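Long-range contact in beta-lactamase (Francisella tularensis subsp. tularensis, PDB 3P09), which probably hydrolyses the amide bond of beta-lactam antibiotics, turning them into substituted beta-amino acids, as a class A beta-lactamase: residues F68-M79 / L194-Y205. Numbering follows the deposited sequence.
Sequences FLLVGAILDYDM and LDKKHKDIFIKY. With SO4 (sulfate ion), chain C.
The imidazole of His198 lies between two carboxylates from different parts of the chain. Its NE2 donates to OD2 of Asp78 at 2.7 Å, a nearly straight bond in the ring plane that takes the anti lone pair, with carboxylate and ring turned 48° apart. ND1 donates to OD1 of Asp195, again at 2.7 Å; the same oxygen accepts from the backbone N of His198 and so caps the helix that starts at Lys196. Both ring nitrogens donate, which is consistent with a protonated imidazolium and fixes the ring's rotation. In one of its two modelled conformers, the selenomethionine Met79 puts CG over one face of the ring, 3.4 Å from the centroid in a CH-pi contact, while its SE reaches CD2 of Leu194 at 3.7 Å. One turn earlier, Leu75 enters as a knob among His198, Ile201, Phe202 and Tyr205: with CG anti to the carbonyl carbon (chi1 -67°), CD1 reaches CB of Phe202 at 3.7 Å and CD2 meets CG2 of Ile201. Farther along, CG1 of Val71 approaches CD2 of Tyr205 obliquely at 3.7 Å, and the rim of the Phe202 ring points at the carbonyl O of Phe68. Tyr205 OH bonds to Ser116 on helix 115-123. This near-antiparallel helix pair, 153° between directions, belongs to the all-helical domain of the class A fold; helix 66-80 follows the probable SxxK serine, Ser64.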
ATOM      1  N   PHE A  68      -1.653  -3.593   2.869  1.00 19.62           N
ATOM      2  CA  PHE A  68      -1.653  -2.834   4.126  1.00 19.68           C
ATOM      3  C   PHE A  68      -3.054  -2.706   4.724  1.00 20.43           C
ATOM      4  O   PHE A  68      -3.215  -2.634   5.945  1.00 20.15           O
ATOM      5  CB  PHE A  68      -0.904  -1.479   4.029  1.00 18.86           C
ATOM      6  CG  PHE A  68      -1.750  -0.308   3.542  1.00 18.02           C
ATOM      7  CD1 PHE A  68      -2.718   0.274   4.362  1.00 18.25           C
ATOM      8  CD2 PHE A  68      -1.519   0.244   2.282  1.00 17.47           C
ATOM      9  CE1 PHE A  68      -3.470   1.363   3.923  1.00 17.38           C
ATOM     10  CE2 PHE A  68      -2.277   1.339   1.825  1.00 20.05           C
ATOM     11  CZ  PHE A  68      -3.249   1.895   2.654  1.00 14.18           C
ATOM     12  N   LEU A  69      -4.070  -2.702   3.868  1.00 18.60           N
ATOM     13  CA  LEU A  69      -5.459  -2.740   4.344  1.00 17.08           C
ATOM     14  C   LEU A  69      -5.754  -4.061   5.045  1.00 21.04           C
ATOM     15  O   LEU A  69      -6.434  -4.115   6.078  1.00 21.26           O
ATOM     16  CB  LEU A  69      -6.416  -2.584   3.168  1.00 18.52           C
ATOM     17  CG  LEU A  69      -6.306  -1.241   2.460  1.00 18.73           C
ATOM     18  CD1 LEU A  69      -7.195  -1.235   1.195  1.00 17.09           C
ATOM     19  CD2 LEU A  69      -6.719  -0.135   3.403  1.00 23.21           C
ATOM     20  N   LEU A  70      -5.239  -5.129   4.455  1.00 18.38           N
ATOM     21  CA  LEU A  70      -5.407  -6.477   4.991  1.00 18.69           C
ATOM     22  C   LEU A  70      -4.766  -6.589   6.369  1.00 19.92           C
ATOM     23  O   LEU A  70      -5.356  -7.133   7.297  1.00 20.70           O
ATOM     24  CB  LEU A  70      -4.770  -7.486   4.033  1.00 21.78           C
ATOM     25  CG  LEU A  70      -4.686  -8.940   4.503  1.00 23.25           C
ATOM     26  CD1 LEU A  70      -6.077  -9.490   4.836  1.00 26.15           C
ATOM     27  CD2 LEU A  70      -3.972  -9.831   3.484  1.00 20.31           C
ATOM     28  N   VAL A  71      -3.548  -6.071   6.497  1.00 18.97           N
ATOM     29  CA  VAL A  71      -2.853  -6.109   7.778  1.00 15.43           C
ATOM     30  C   VAL A  71      -3.562  -5.225   8.809  1.00 22.42           C
ATOM     31  O   VAL A  71      -3.691  -5.588   9.978  1.00 19.03           O
ATOM     32  CB  VAL A  71      -1.370  -5.749   7.604  1.00 15.60           C
ATOM     33  CG1 VAL A  71      -0.735  -5.404   8.933  1.00 14.23           C
ATOM     34  CG2 VAL A  71      -0.666  -6.915   6.949  1.00 16.62           C
ATOM     35  N   GLY A  72      -4.058  -4.077   8.365  1.00 19.39           N
ATOM     36  CA  GLY A  72      -4.894  -3.259   9.221  1.00 19.12           C
ATOM     37  C   GLY A  72      -6.095  -4.040   9.751  1.00 22.49           C
ATOM     38  O   GLY A  72      -6.415  -3.998  10.940  1.00 22.75           O
ATOM     39  N   ALA A  73      -6.759  -4.762   8.857  1.00 17.49           N
ATOM     40  CA  ALA A  73      -7.903  -5.586   9.224  1.00 23.05           C
ATOM     41  C   ALA A  73      -7.522  -6.650  10.242  1.00 22.82           C
ATOM     42  O   ALA A  73      -8.275  -6.941  11.169  1.00 26.30           O
ATOM     43  CB  ALA A  73      -8.505  -6.234   7.982  1.00 23.07           C
ATOM     44  N   ILE A  74      -6.359  -7.258  10.047  1.00 24.66           N
ATOM     45  CA  ILE A  74      -5.888  -8.275  10.973  1.00 20.70           C
ATOM     46  C   ILE A  74      -5.654  -7.679  12.358  1.00 20.21           C
ATOM     47  O   ILE A  74      -5.995  -8.288  13.374  1.00 23.91           O
ATOM     48  CB  ILE A  74      -4.591  -8.924  10.444  1.00 19.88           C
ATOM     49  CG1 ILE A  74      -4.906  -9.771   9.208  1.00 17.29           C
ATOM     50  CG2 ILE A  74      -3.905  -9.762  11.541  1.00 16.75           C
ATOM     51  CD1 ILE A  74      -5.628 -11.077   9.542  1.00 20.67           C
ATOM     52  N   LEU A  75      -5.082  -6.482  12.407  1.00 21.19           N
ATOM     53  CA  LEU A  75      -4.818  -5.830  13.695  1.00 16.60           C
ATOM     54  C   LEU A  75      -6.113  -5.465  14.413  1.00 24.70           C
ATOM     55  O   LEU A  75      -6.218  -5.572  15.643  1.00 24.89           O
ATOM     56  CB  LEU A  75      -3.952  -4.586  13.492  1.00 23.63           C
ATOM     57  CG  LEU A  75      -2.525  -4.887  13.013  1.00 20.68           C
ATOM     58  CD1 LEU A  75      -1.807  -3.637  12.551  1.00 21.63           C
ATOM     59  CD2 LEU A  75      -1.743  -5.564  14.119  1.00 21.66           C
ATOM     60  N   ASP A  76      -7.098  -5.025  13.642  1.00 22.08           N
ATOM     61  CA  ASP A  76      -8.407  -4.710  14.189  1.00 21.50           C
ATOM     62  C   ASP A  76      -8.991  -6.008  14.747  1.00 29.05           C
ATOM     63  O   ASP A  76      -9.526  -6.038  15.854  1.00 33.35           O
ATOM     64  CB  ASP A  76      -9.286  -4.110  13.080  1.00 20.93           C
ATOM     65  CG  ASP A  76     -10.758  -3.996  13.470  1.00 34.09           C
ATOM     66  OD1 ASP A  76     -11.156  -2.943  14.010  1.00 36.29           O
ATOM     67  OD2 ASP A  76     -11.526  -4.947  13.201  1.00 35.65           O
ATOM     68  N   TYR A  77      -8.856  -7.090  13.984  1.00 23.04           N
ATOM     69  CA  TYR A  77      -9.350  -8.398  14.424  1.00 26.33           C
ATOM     70  C   TYR A  77      -8.737  -8.757  15.771  1.00 25.15           C
ATOM     71  O   TYR A  77      -9.437  -9.170  16.707  1.00 27.45           O
ATOM     72  CB  TYR A  77      -9.005  -9.470  13.389  1.00 34.12           C
ATOM     73  CG  TYR A  77      -9.696 -10.797  13.612  1.00 29.57           C
ATOM     74  CD1 TYR A  77     -10.934 -11.059  13.036  1.00 38.63           C
ATOM     75  CD2 TYR A  77      -9.120 -11.782  14.399  1.00 31.02           C
ATOM     76  CE1 TYR A  77     -11.581 -12.269  13.236  1.00 41.99           C
ATOM     77  CE2 TYR A  77      -9.758 -13.004  14.602  1.00 32.24           C
ATOM     78  CZ  TYR A  77     -10.985 -13.238  14.016  1.00 41.30           C
ATOM     79  OH  TYR A  77     -11.628 -14.440  14.214  1.00 47.57           O
ATOM     80  N   ASP A  78      -7.429  -8.567  15.879  1.00 22.24           N
ATOM     81  CA  ASP A  78      -6.717  -8.894  17.109  1.00 24.23           C
ATOM     82  C   ASP A  78      -7.272  -8.109  18.295  1.00 29.78           C
ATOM     83  O   ASP A  78      -7.377  -8.634  19.404  1.00 29.53           O
ATOM     84  CB  ASP A  78      -5.210  -8.657  16.965  1.00 20.38           C
ATOM     85  CG  ASP A  78      -4.452  -8.971  18.247  1.00 31.33           C
ATOM     86  OD1 ASP A  78      -4.270 -10.169  18.548  1.00 31.10           O
ATOM     87  OD2 ASP A  78      -4.042  -8.028  18.956  1.00 30.59           O
HETATM   88  N   MSE A  79      -7.621  -6.849  18.058  0.65 25.59           N
HETATM   89  CA  MSE A  79      -8.214  -6.041  19.112  0.65 31.15           C
HETATM   90  C   MSE A  79      -9.517  -6.662  19.612  0.65 30.02           C
HETATM   91  O   MSE A  79      -9.816  -6.622  20.806  0.65 34.97           O
HETATM   92  CB  MSE A  79      -8.454  -4.614  18.621  0.65 27.85           C
HETATM   93  CG  MSE A  79      -7.185  -3.785  18.531  0.65 26.17           C
HETATM   94 SE   MSE A  79      -7.557  -2.050  17.718  0.65 40.27          SE
HETATM   95  CE  MSE A  79      -8.834  -1.364  19.020  0.65 86.50           C
ATOM     96  N   LEU A 194      -7.484   1.744  15.226  1.00 27.09           N
ATOM     97  CA  LEU A 194      -6.560   0.914  15.985  1.00 23.92           C
ATOM     98  C   LEU A 194      -6.146   1.670  17.245  1.00 32.86           C
ATOM     99  O   LEU A 194      -6.068   2.893  17.227  1.00 31.02           O
ATOM    100  CB  LEU A 194      -5.310   0.597  15.150  1.00 21.60           C
ATOM    101  CG  LEU A 194      -5.551  -0.217  13.885  1.00 24.89           C
ATOM    102  CD1 LEU A 194      -4.217  -0.560  13.212  1.00 23.65           C
ATOM    103  CD2 LEU A 194      -6.339  -1.462  14.224  1.00 30.18           C
ATOM    104  N   ASP A 195      -5.862   0.957  18.333  1.00 28.31           N
ATOM    105  CA  ASP A 195      -5.429   1.642  19.551  1.00 28.61           C
ATOM    106  C   ASP A 195      -3.934   1.886  19.497  1.00 32.95           C
ATOM    107  O   ASP A 195      -3.283   1.484  18.539  1.00 31.43           O
ATOM    108  CB  ASP A 195      -5.813   0.864  20.807  1.00 33.42           C
ATOM    109  CG  ASP A 195      -5.198  -0.518  20.855  1.00 40.72           C
ATOM    110  OD1 ASP A 195      -4.220  -0.774  20.118  1.00 39.51           O
ATOM    111  OD2 ASP A 195      -5.690  -1.350  21.647  1.00 50.03           O
ATOM    112  N   LYS A 196      -3.381   2.520  20.528  1.00 27.02           N
ATOM    113  CA  LYS A 196      -1.963   2.859  20.505  1.00 27.27           C
ATOM    114  C   LYS A 196      -1.067   1.659  20.222  1.00 29.54           C
ATOM    115  O   LYS A 196      -0.184   1.729  19.377  1.00 27.59           O
ATOM    116  CB  LYS A 196      -1.516   3.541  21.798  1.00 36.63           C
ATOM    117  CG  LYS A 196      -0.042   3.937  21.773  1.00 42.31           C
ATOM    118  CD  LYS A 196       0.409   4.553  23.090  1.00 57.52           C
ATOM    119  CE  LYS A 196       1.754   5.250  22.934  1.00 65.13           C
ATOM    120  NZ  LYS A 196       2.804   4.349  22.368  1.00 68.13           N
ATOM    121  N   LYS A 197      -1.274   0.559  20.931  1.00 28.36           N
ATOM    122  CA  LYS A 197      -0.398  -0.592  20.733  1.00 31.44           C
ATOM    123  C   LYS A 197      -0.436  -1.083  19.289  1.00 21.20           C
ATOM    124  O   LYS A 197       0.591  -1.463  18.721  1.00 23.18           O
ATOM    125  CB  LYS A 197      -0.754  -1.739  21.677  1.00 37.17           C
ATOM    126  CG  LYS A 197       0.208  -2.910  21.563  1.00 48.93           C
ATOM    127  CD  LYS A 197       0.092  -3.866  22.745  1.00 63.65           C
ATOM    128  CE  LYS A 197      -1.023  -4.876  22.537  1.00 68.97           C
ATOM    129  NZ  LYS A 197      -0.794  -5.691  21.313  1.00 69.01           N
ATOM    130  N   HIS A 198      -1.623  -1.085  18.694  1.00 27.06           N
ATOM    131  CA  HIS A 198      -1.768  -1.629  17.347  1.00 26.88           C
ATOM    132  C   HIS A 198      -1.339  -0.662  16.260  1.00 23.20           C
ATOM    133  O   HIS A 198      -0.855  -1.097  15.212  1.00 21.28           O
ATOM    134  CB  HIS A 198      -3.185  -2.148  17.100  1.00 26.33           C
ATOM    135  CG  HIS A 198      -3.518  -3.362  17.912  1.00 29.08           C
ATOM    136  ND1 HIS A 198      -3.915  -3.287  19.229  1.00 34.02           N
ATOM    137  CD2 HIS A 198      -3.485  -4.679  17.600  1.00 33.48           C
ATOM    138  CE1 HIS A 198      -4.127  -4.508  19.692  1.00 37.55           C
ATOM    139  NE2 HIS A 198      -3.868  -5.372  18.726  1.00 32.08           N
ATOM    140  N   LYS A 199      -1.516   0.639  16.499  1.00 21.92           N
ATOM    141  CA  LYS A 199      -0.921   1.633  15.611  1.00 22.49           C
ATOM    142  C   LYS A 199       0.604   1.460  15.548  1.00 26.28           C
ATOM    143  O   LYS A 199       1.196   1.449  14.469  1.00 22.58           O
ATOM    144  CB  LYS A 199      -1.294   3.061  16.038  1.00 26.82           C
ATOM    145  CG  LYS A 199      -2.758   3.399  15.752  1.00 27.06           C
ATOM    146  CD  LYS A 199      -3.064   4.875  15.942  1.00 31.98           C
ATOM    147  CE  LYS A 199      -3.381   5.202  17.374  1.00 39.08           C
ATOM    148  NZ  LYS A 199      -4.215   6.438  17.423  1.00 46.19           N
ATOM    149  N   ASP A 200       1.235   1.316  16.709  1.00 21.38           N
ATOM    150  CA  ASP A 200       2.689   1.220  16.753  1.00 21.82           C
ATOM    151  C   ASP A 200       3.175  -0.008  15.967  1.00 22.99           C
ATOM    152  O   ASP A 200       4.199   0.024  15.287  1.00 20.86           O
ATOM    153  CB  ASP A 200       3.172   1.190  18.206  1.00 25.54           C
ATOM    154  CG  ASP A 200       3.054   2.553  18.894  1.00 41.30           C
ATOM    155  OD1 ASP A 200       2.916   3.577  18.185  1.00 43.03           O
ATOM    156  OD2 ASP A 200       3.106   2.604  20.146  1.00 41.64           O
ATOM    157  N   ILE A 201       2.411  -1.085  16.042  1.00 20.86           N
ATOM    158  CA  ILE A 201       2.761  -2.321  15.347  1.00 15.88           C
ATOM    159  C   ILE A 201       2.647  -2.128  13.850  1.00 17.68           C
ATOM    160  O   ILE A 201       3.521  -2.548  13.071  1.00 20.93           O
ATOM    161  CB  ILE A 201       1.827  -3.473  15.799  1.00 18.99           C
ATOM    162  CG1 ILE A 201       2.172  -3.878  17.245  1.00 24.85           C
ATOM    163  CG2 ILE A 201       1.955  -4.665  14.859  1.00 21.10           C
ATOM    164  CD1 ILE A 201       1.157  -4.809  17.900  1.00 23.17           C
ATOM    165  N   PHE A 202       1.560  -1.483  13.440  1.00 18.88           N
ATOM    166  CA  PHE A 202       1.333  -1.192  12.036  1.00 19.84           C
ATOM    167  C   PHE A 202       2.468  -0.336  11.472  1.00 17.35           C
ATOM    168  O   PHE A 202       3.034  -0.625  10.416  1.00 16.41           O
ATOM    169  CB  PHE A 202      -0.011  -0.477  11.891  1.00 21.10           C
ATOM    170  CG  PHE A 202      -0.371  -0.118  10.477  1.00 17.10           C
ATOM    171  CD1 PHE A 202      -0.792  -1.096   9.589  1.00 18.56           C
ATOM    172  CD2 PHE A 202      -0.329   1.202  10.053  1.00 18.29           C
ATOM    173  CE1 PHE A 202      -1.148  -0.770   8.290  1.00 19.41           C
ATOM    174  CE2 PHE A 202      -0.681   1.544   8.753  1.00 21.24           C
ATOM    175  CZ  PHE A 202      -1.094   0.558   7.870  1.00 22.45           C
ATOM    176  N   ILE A 203       2.792   0.727  12.187  1.00 19.15           N
ATOM    177  CA  ILE A 203       3.865   1.625  11.786  1.00 17.83           C
ATOM    178  C   ILE A 203       5.194   0.889  11.649  1.00 15.22           C
ATOM    179  O   ILE A 203       5.927   1.085  10.682  1.00 20.32           O
ATOM    180  CB  ILE A 203       4.013   2.750  12.823  1.00 18.15           C
ATOM    181  CG1 ILE A 203       2.888   3.774  12.626  1.00 23.93           C
ATOM    182  CG2 ILE A 203       5.388   3.400  12.722  1.00 26.71           C
ATOM    183  CD1 ILE A 203       2.741   4.760  13.783  1.00 27.35           C
ATOM    184  N   LYS A 204       5.509   0.035  12.616  1.00 18.30           N
ATOM    185  CA  LYS A 204       6.758  -0.721  12.550  1.00 18.95           C
ATOM    186  C   LYS A 204       6.820  -1.647  11.318  1.00 18.19           C
ATOM    187  O   LYS A 204       7.858  -1.739  10.657  1.00 19.04           O
ATOM    188  CB  LYS A 204       7.003  -1.489  13.856  1.00 25.27           C
ATOM    189  CG  LYS A 204       8.334  -2.245  13.930  1.00 29.63           C
ATOM    190  CD  LYS A 204       9.532  -1.322  13.701  1.00 33.97           C
ATOM    191  CE  LYS A 204      10.839  -1.924  14.225  1.00 31.35           C
ATOM    192  NZ  LYS A 204      11.273  -3.142  13.478  1.00 30.33           N
ATOM    193  N   TYR A 205       5.721  -2.325  10.996  1.00 19.00           N
ATOM    194  CA  TYR A 205       5.701  -3.148   9.779  1.00 14.54           C
ATOM    195  C   TYR A 205       6.051  -2.321   8.539  1.00 16.96           C
ATOM    196  O   TYR A 205       6.838  -2.737   7.683  1.00 17.42           O
ATOM    197  CB  TYR A 205       4.315  -3.735   9.512  1.00 15.76           C
ATOM    198  CG  TYR A 205       3.774  -4.776  10.466  1.00 19.24           C
ATOM    199  CD1 TYR A 205       4.563  -5.807  10.959  1.00 19.58           C
ATOM    200  CD2 TYR A 205       2.429  -4.743  10.828  1.00 12.10           C
ATOM    201  CE1 TYR A 205       4.012  -6.775  11.828  1.00 18.40           C
ATOM    202  CE2 TYR A 205       1.879  -5.685  11.675  1.00 21.19           C
ATOM    203  CZ  TYR A 205       2.663  -6.701  12.169  1.00 16.95           C
ATOM    204  OH  TYR A 205       2.049  -7.612  13.018  1.00 20.13           O
TER
HETATM  205  S   SO4 C 291      -6.659   4.139  22.495  1.00 92.66           S
HETATM  206  O1  SO4 C 291      -5.380   4.533  21.906  1.00 85.12           O
HETATM  207  O2  SO4 C 291      -7.633   3.865  21.441  1.00 91.93           O
HETATM  208  O3  SO4 C 291      -6.458   2.942  23.305  1.00 96.02           O
HETATM  209  O4  SO4 C 291      -7.178   5.212  23.337  1.00 97.57           O